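Local structure of leucyl aminopeptidase (Trypanosoma brucei brucei, 5NTD) at the interface of chains A and B and the interface of chains A and C. The protein removes N-terminal amino acids, leucine above all, from peptides as an M17 metallo-aminopeptidase that works with metal ions and is assembled as a hexamer. Residues are numbered along the deposited sequence; one frame, centred on the assembly and turned at random. Chains: chain A/B/C, leucyl aminopeptidase.

Contact 1: the interface of chains A and B. Residues chain A 303, 306; chain B 298-299, 353, 369.
Methyl meets methyl at the middle of this patch, where A:Ala303 CB rests on B:Ala299 CB at 3.7 Å. Small side chains let the two backbones draw close here, and the short helix can sit close on the loop of the neighbour. A:Met306, at the other end of helix 303-306, extends the apolar surface. Its CG lies anti to the backbone N (chi1 -157°), and the bend at chi3 turns the terminal CE toward B:Leu298. The thioether sulfur SD packs on B:Leu298 CB at 4.0 Å, the two side chains crossing at about a right angle, while CE approaches the main-chain O of B:Leu298 at 3.5 Å. Outward from this core the partners become amides. B:Asn353 reaches across A:Met306 and points its ND2 at SD, 3.4 Å away, in a weak hydrogen bond of 155° at the hydrogen. On the other flank the amide ND2 of B:Asn369 touches A:Ala303 CB at 3.5 Å, a packing contact. The patch thus docks helix 303-306 of chain A against loops of chain B, and probably helps hold neighbouring subunits of the hexamer in register.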
# COMPACT_ATOMS: atom_id res chain seq x y z
N ALA A 303 -3.11 -1.35 -12.59
CA ALA A 303 -3.58 -0.73 -13.87
C ALA A 303 -2.72 0.45 -14.36
O ALA A 303 -2.47 0.60 -15.54
CB ALA A 303 -5.03 -0.31 -13.78
N MET A 306 0.32 -0.99 -15.83
CA MET A 306 -0.04 -1.82 -17.01
C MET A 306 -0.34 -0.98 -18.25
O MET A 306 -0.13 -1.40 -19.37
CB MET A 306 -1.22 -2.73 -16.72
CG MET A 306 -1.26 -3.94 -17.67
SD MET A 306 -2.79 -4.89 -17.51
CE MET A 306 -2.75 -5.40 -15.79
N LEU B 298 -8.69 -6.80 -16.40
CA LEU B 298 -7.23 -6.80 -16.22
C LEU B 298 -6.79 -5.82 -15.08
O LEU B 298 -5.82 -6.09 -14.36
CB LEU B 298 -6.50 -6.50 -17.51
CG LEU B 298 -6.34 -7.72 -18.41
CD1 LEU B 298 -5.84 -7.31 -19.78
CD2 LEU B 298 -5.38 -8.76 -17.82
N ALA B 299 -7.57 -4.74 -14.93
CA ALA B 299 -7.46 -3.81 -13.78
C ALA B 299 -8.20 -4.43 -12.59
O ALA B 299 -9.21 -3.93 -12.10
CB ALA B 299 -8.03 -2.45 -14.13
N ASN B 353 -5.94 -2.60 -20.80
CA ASN B 353 -5.53 -1.24 -20.47
C ASN B 353 -4.52 -0.76 -21.51
O ASN B 353 -3.32 -1.00 -21.37
CB ASN B 353 -4.92 -1.15 -19.06
CG ASN B 353 -5.84 -1.71 -18.00
OD1 ASN B 353 -6.93 -1.20 -17.79
ND2 ASN B 353 -5.42 -2.78 -17.34
N ASN B 369 -8.33 2.17 -18.16
CA ASN B 369 -8.61 1.29 -17.06
C ASN B 369 -9.86 0.44 -17.33
O ASN B 369 -10.95 0.96 -17.49
CB ASN B 369 -8.80 2.10 -15.78
CG ASN B 369 -8.82 1.25 -14.53
OD1 ASN B 369 -9.59 0.31 -14.42
ND2 ASN B 369 -8.00 1.60 -13.57

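Contact 2: the interface of chains A and C. Residues chain A 110-112, 115, 119; chain C 445, 447-448.
The carboxylate oxygen OE2 of C:Glu447 is gripped by two donors of chain A, an example of a main-chain and a side-chain N-H sharing one acceptor. The backbone N of A:Ser112 meets it on the syn side at 2.9 Å, and the amide ND2 of A:Asn115 comes from the anti side at 2.8 Å. Both bonds are nearly straight, at 172° and 171° at the hydrogen. The amide of A:Asn115 and the carboxylate are nearly coplanar, and the oxygen lies in the amide plane of A:Asn115. C:Glu447 sits on helix 446-449 with CG between its backbone N and carbonyl carbon (chi1 60°), and a bend at chi2 carries the carboxylate to the A:Ser112 loop.

A:Arg119 lays one face of its guanidinium over the aliphatic CG of C:Glu447, with NH2 3.6 Å from CG. It makes no salt bridge with the carboxylate, although the opposite charges are close enough that they may still favour each other. NH2 instead gives a hydrogen bond to the main-chain O of A:Lys110 at 2.8 Å, which fixes the turn of the guanidinium. The ring of C:Tyr448 stands almost perpendicular to that plane. On the other side of the C:Glu447 carboxylate, A:Ser112 OG packs on C:Cys445 CA at 3.5 Å. Water 1 bridges the subunits, 2.8 Å from A:Asn115 OD1 and 3.2 Å from the phenol OH of C:Tyr448.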
# COMPACT_ATOMS: atom_id res chain seq x y z
N LYS A 110 23.95 24.25 -25.90
CA LYS A 110 24.34 23.43 -24.73
C LYS A 110 24.10 21.96 -25.08
O LYS A 110 23.01 21.57 -25.53
CB LYS A 110 23.58 23.80 -23.44
N ALA A 111 25.12 21.16 -24.87
CA ALA A 111 25.04 19.71 -25.07
C ALA A 111 26.19 19.06 -24.32
O ALA A 111 27.31 19.30 -24.61
CB ALA A 111 25.13 19.37 -26.54
N SER A 112 25.87 18.23 -23.35
CA SER A 112 26.85 17.54 -22.50
C SER A 112 27.57 16.50 -23.37
O SER A 112 27.09 16.10 -24.42
CB SER A 112 26.16 16.86 -21.29
OG SER A 112 25.71 15.47 -21.54
N ASN A 115 25.53 13.65 -24.95
CA ASN A 115 24.43 14.05 -25.79
C ASN A 115 24.87 14.30 -27.22
O ASN A 115 26.05 14.31 -27.54
CB ASN A 115 23.75 15.29 -25.22
CG ASN A 115 22.26 15.38 -25.57
OD1 ASN A 115 21.75 14.63 -26.40
ND2 ASN A 115 21.58 16.32 -24.97
N ARG A 119 21.41 18.56 -30.81
CA ARG A 119 20.20 18.62 -29.96
C ARG A 119 18.93 18.38 -30.77
O ARG A 119 18.01 19.18 -30.73
CB ARG A 119 20.13 19.95 -29.21
CG ARG A 119 21.28 20.13 -28.21
CD ARG A 119 21.22 19.16 -27.05
NE ARG A 119 19.90 19.19 -26.41
CZ ARG A 119 19.52 20.02 -25.44
NH1 ARG A 119 18.29 19.94 -24.96
NH2 ARG A 119 20.36 20.93 -24.95
N CYS C 445 24.18 14.80 -17.80
CA CYS C 445 23.41 15.47 -18.86
C CYS C 445 22.52 16.56 -18.28
O CYS C 445 21.30 16.46 -18.30
CB CYS C 445 22.59 14.46 -19.64
SG CYS C 445 22.02 15.12 -21.24
N GLU C 447 21.39 19.39 -19.18
CA GLU C 447 20.29 19.91 -20.01
C GLU C 447 19.00 19.07 -19.82
O GLU C 447 17.91 19.58 -20.03
CB GLU C 447 20.66 20.05 -21.50
CG GLU C 447 21.06 18.76 -22.20
CD GLU C 447 22.57 18.45 -22.16
OE1 GLU C 447 23.22 18.78 -21.16
OE2 GLU C 447 23.05 17.81 -23.13
N TYR C 448 19.14 17.79 -19.48
CA TYR C 448 17.96 16.92 -19.25
C TYR C 448 17.54 16.83 -17.80
O TYR C 448 16.41 16.50 -17.50
CB TYR C 448 18.17 15.52 -19.81
CG TYR C 448 18.28 15.40 -21.31
CD1 TYR C 448 17.91 16.43 -22.16
CD2 TYR C 448 18.74 14.25 -21.89
CE1 TYR C 448 17.99 16.30 -23.54
CE2 TYR C 448 18.84 14.12 -23.26
CZ TYR C 448 18.46 15.15 -24.09
OH TYR C 448 18.55 15.03 -25.46
O HOH W 1 19.91 15.42 -28.30

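Contact 3: the interface of chains A and B. Residues chain A 216-218; chain B 352, 354-356.
A:Asn218, A:Pro217 and A:Pro216 form a stretch of loop that lies along B:Arg352 to B:Ile356, and the asparagine loses the most surface to chain B. Its amide oxygen OD1 accepts a hydrogen bond from the backbone N of B:Ile356 at 3.0 Å, the donor standing above the carbonyl plane. Having CG between the backbone N and the carbonyl carbon (chi1 63°) turns the amide toward that strand start, while ND2 reaches water 2 at 3.1 Å, which also contacts B:Ile356 O at 2.7 Å. One side-chain amide therefore reads both backbone polar groups of a single residue, directly and through water. The same side chain slides past the carboxylate of B:Asp355, the two planes 81° apart. A:Pro217 sets its CB over one face of the B:Arg352 guanidinium and packs on CD of that arginine at 3.6 Å. At the edge of the guanidinium, NH2 of B:Arg352 forms a salt bridge with B:Asp355 OD1 at 3.2 Å, which helps hold the flat group against the proline. A:Pro216 crosses B:Ile356 at about a right angle, with CG 3.9 Å from CD1. Together the prolines supply shape and the asparagine supplies direction, probably helping to align adjacent subunits of the assembly.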
# COMPACT_ATOMS: atom_id res chain seq x y z
N PRO A 216 -2.29 -0.15 -30.43
CA PRO A 216 -2.71 -0.92 -29.28
C PRO A 216 -2.62 -2.41 -29.54
O PRO A 216 -2.63 -2.82 -30.70
CB PRO A 216 -4.16 -0.47 -29.11
CG PRO A 216 -4.61 -0.18 -30.50
CD PRO A 216 -3.43 0.43 -31.16
N PRO A 217 -2.58 -3.22 -28.48
CA PRO A 217 -2.43 -4.63 -28.68
C PRO A 217 -3.60 -5.35 -29.34
O PRO A 217 -3.44 -6.47 -29.77
CB PRO A 217 -2.21 -5.17 -27.26
CG PRO A 217 -1.95 -3.99 -26.41
CD PRO A 217 -2.69 -2.88 -27.06
N ASN A 218 -4.76 -4.72 -29.39
CA ASN A 218 -5.90 -5.30 -30.11
C ASN A 218 -5.67 -5.25 -31.63
O ASN A 218 -6.30 -5.98 -32.37
CB ASN A 218 -7.25 -4.70 -29.70
CG ASN A 218 -7.36 -3.23 -30.02
OD1 ASN A 218 -6.86 -2.40 -29.29
ND2 ASN A 218 -7.95 -2.92 -31.16
N ARG B 352 -7.99 -4.75 -22.85
CA ARG B 352 -6.79 -4.33 -22.15
C ARG B 352 -6.75 -2.88 -21.79
O ARG B 352 -7.42 -2.06 -22.38
CB ARG B 352 -5.55 -4.63 -22.98
CG ARG B 352 -5.42 -6.06 -23.45
CD ARG B 352 -4.22 -6.16 -24.39
NE ARG B 352 -4.06 -7.45 -25.05
CZ ARG B 352 -4.70 -7.83 -26.15
NH1 ARG B 352 -4.44 -9.00 -26.67
NH2 ARG B 352 -5.60 -7.04 -26.75
N ASP B 354 -5.02 -0.12 -22.54
CA ASP B 354 -4.29 0.29 -23.81
C ASP B 354 -5.11 0.04 -25.08
O ASP B 354 -4.88 0.67 -26.10
CB ASP B 354 -2.95 -0.45 -24.06
CG ASP B 354 -1.78 0.24 -23.43
OD1 ASP B 354 -1.92 1.40 -22.98
OD2 ASP B 354 -0.73 -0.41 -23.29
N ASP B 355 -6.02 -0.93 -25.01
CA ASP B 355 -6.83 -1.26 -26.16
C ASP B 355 -7.67 -0.03 -26.58
O ASP B 355 -8.02 0.81 -25.77
CB ASP B 355 -7.77 -2.42 -25.90
CG ASP B 355 -7.11 -3.78 -26.07
OD1 ASP B 355 -5.97 -3.89 -26.50
OD2 ASP B 355 -7.78 -4.76 -25.74
N ILE B 356 -7.93 0.06 -27.87
CA ILE B 356 -8.78 1.13 -28.44
C ILE B 356 -10.03 0.50 -29.02
O ILE B 356 -9.99 -0.39 -29.85
CB ILE B 356 -8.06 1.94 -29.50
CG1 ILE B 356 -6.90 2.69 -28.84
CG2 ILE B 356 -9.01 2.93 -30.14
CD1 ILE B 356 -5.99 3.41 -29.81
O HOH W 2 -8.75 -0.15 -32.22

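Contact 4: the interface of chains A and C. Residues chain A 114, 410-411, 413-414; chain C 443, 445, 448, 469-470.
C:Leu443 presses its CD1 methyl over the centre of the A:His414 imidazole, 3.7 Å from the ring centroid, in a CH-pi contact. With CG anti to the backbone N (chi1 175°), the leucine places its branches on different partners: CD2 turns to the main-chain O of A:Thr410 at 3.4 Å. The edge of the same imidazole points at C:Tyr448, with CE1 3.6 Å from CE2 of the phenol ring. A:His413 lies over a face of that ring, offset toward the rim, and brings CB to within 3.4 Å of CE2. Two consecutive histidines thus meet one tyrosine from different directions, one over a face, the other with its own edge. Beyond them, A:Gly411 CA settles against C:Asn469 and C:Ala470. Water 3 links A:His413 ND1, 2.8 Å away, with the amide oxygen OD1 of C:Asn469.

The second shell holds A:His414. Ring NE2 donates to the main-chain O of A:Asn114 at 2.9 Å, with the acceptor in the ring plane. A:Thr410 OG1 fixes the backbone, donating to A:His414 O at 2.7 Å. In the fold, the chain A segment joins the end of helix 404-410 to the start of strand 415-419, facing helix 446-449 and the loop before helix 471-480 of chain C.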
# COMPACT_ATOMS: atom_id res chain seq x y z
N ASN A 114 27.57 13.42 -23.14
CA ASN A 114 26.73 12.25 -23.37
C ASN A 114 25.54 12.49 -24.32
O ASN A 114 24.69 11.62 -24.49
CB ASN A 114 26.22 11.68 -22.05
CG ASN A 114 27.35 11.31 -21.14
OD1 ASN A 114 27.52 11.89 -20.08
ND2 ASN A 114 28.17 10.39 -21.59
N THR A 410 19.43 5.61 -16.14
CA THR A 410 19.86 6.41 -17.29
C THR A 410 18.83 7.39 -17.87
O THR A 410 19.14 8.17 -18.76
CB THR A 410 20.41 5.53 -18.43
OG1 THR A 410 19.39 4.73 -19.00
CG2 THR A 410 21.53 4.63 -17.95
N GLY A 411 17.60 7.30 -17.40
CA GLY A 411 16.59 8.32 -17.71
C GLY A 411 15.79 8.12 -18.98
O GLY A 411 15.86 7.10 -19.63
N HIS A 413 15.78 9.68 -21.91
CA HIS A 413 16.38 9.94 -23.25
C HIS A 413 17.56 9.08 -23.61
O HIS A 413 17.99 9.06 -24.75
CB HIS A 413 16.78 11.38 -23.40
CG HIS A 413 15.69 12.33 -23.01
ND1 HIS A 413 15.50 12.74 -21.71
CD2 HIS A 413 14.72 12.91 -23.74
CE1 HIS A 413 14.46 13.54 -21.66
NE2 HIS A 413 13.97 13.66 -22.87
N HIS A 414 18.08 8.35 -22.62
CA HIS A 414 19.27 7.50 -22.83
C HIS A 414 18.98 6.07 -22.52
O HIS A 414 18.71 5.71 -21.39
CB HIS A 414 20.42 7.94 -21.95
CG HIS A 414 21.01 9.25 -22.33
ND1 HIS A 414 20.40 10.44 -22.05
CD2 HIS A 414 22.17 9.55 -22.95
CE1 HIS A 414 21.16 11.43 -22.50
NE2 HIS A 414 22.23 10.91 -23.06
N LEU C 443 24.85 8.93 -15.61
CA LEU C 443 24.64 9.91 -16.71
C LEU C 443 24.88 11.36 -16.26
O LEU C 443 24.31 11.79 -15.29
CB LEU C 443 23.21 9.80 -17.26
CG LEU C 443 22.79 10.83 -18.33
CD1 LEU C 443 23.54 10.58 -19.63
CD2 LEU C 443 21.29 10.78 -18.55
N CYS C 445 24.18 14.80 -17.80
CA CYS C 445 23.41 15.47 -18.86
C CYS C 445 22.52 16.56 -18.28
O CYS C 445 21.30 16.46 -18.30
CB CYS C 445 22.59 14.46 -19.64
SG CYS C 445 22.02 15.12 -21.24
N TYR C 448 19.14 17.79 -19.48
CA TYR C 448 17.96 16.92 -19.25
C TYR C 448 17.54 16.83 -17.80
O TYR C 448 16.41 16.50 -17.50
CB TYR C 448 18.17 15.52 -19.81
CG TYR C 448 18.28 15.40 -21.31
CD1 TYR C 448 17.91 16.43 -22.16
CD2 TYR C 448 18.74 14.25 -21.89
CE1 TYR C 448 17.99 16.30 -23.54
CE2 TYR C 448 18.84 14.12 -23.26
CZ TYR C 448 18.46 15.15 -24.09
OH TYR C 448 18.55 15.03 -25.46
N ASN C 469 13.67 9.44 -14.20
CA ASN C 469 14.47 10.18 -15.21
C ASN C 469 15.90 10.50 -14.73
O ASN C 469 16.28 11.65 -14.58
CB ASN C 469 13.78 11.46 -15.61
CG ASN C 469 14.36 12.07 -16.86
OD1 ASN C 469 15.02 11.40 -17.65
ND2 ASN C 469 14.11 13.35 -17.06
N ALA C 470 16.63 9.43 -14.46
CA ALA C 470 18.05 9.48 -14.03
C ALA C 470 18.16 10.13 -12.65
O ALA C 470 18.65 11.22 -12.49
CB ALA C 470 18.92 10.20 -15.03
O HOH W 3 16.70 12.42 -19.20

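Contacts 1 and 3 join chain A to chain B with centres about 11 Å apart, and contacts 2 and 4 join it to chain C about 9 Å apart. The chain B pair draws on one continuous stretch, since B:Asn353 of contact 1 lies within the run B:Arg352 to B:Ile356 used by contact 3. Contacts 2 and 4 share C:Cys445 and C:Tyr448. About 35 Å separates contact 1 from contact 2. Of the two interfaces, A–C is two-fold symmetric, so its contacts recur with chains exchanged, and A–B is not an exact two-fold; chain A thus uses two different kinds of surface, consistent with building a six-subunit assembly.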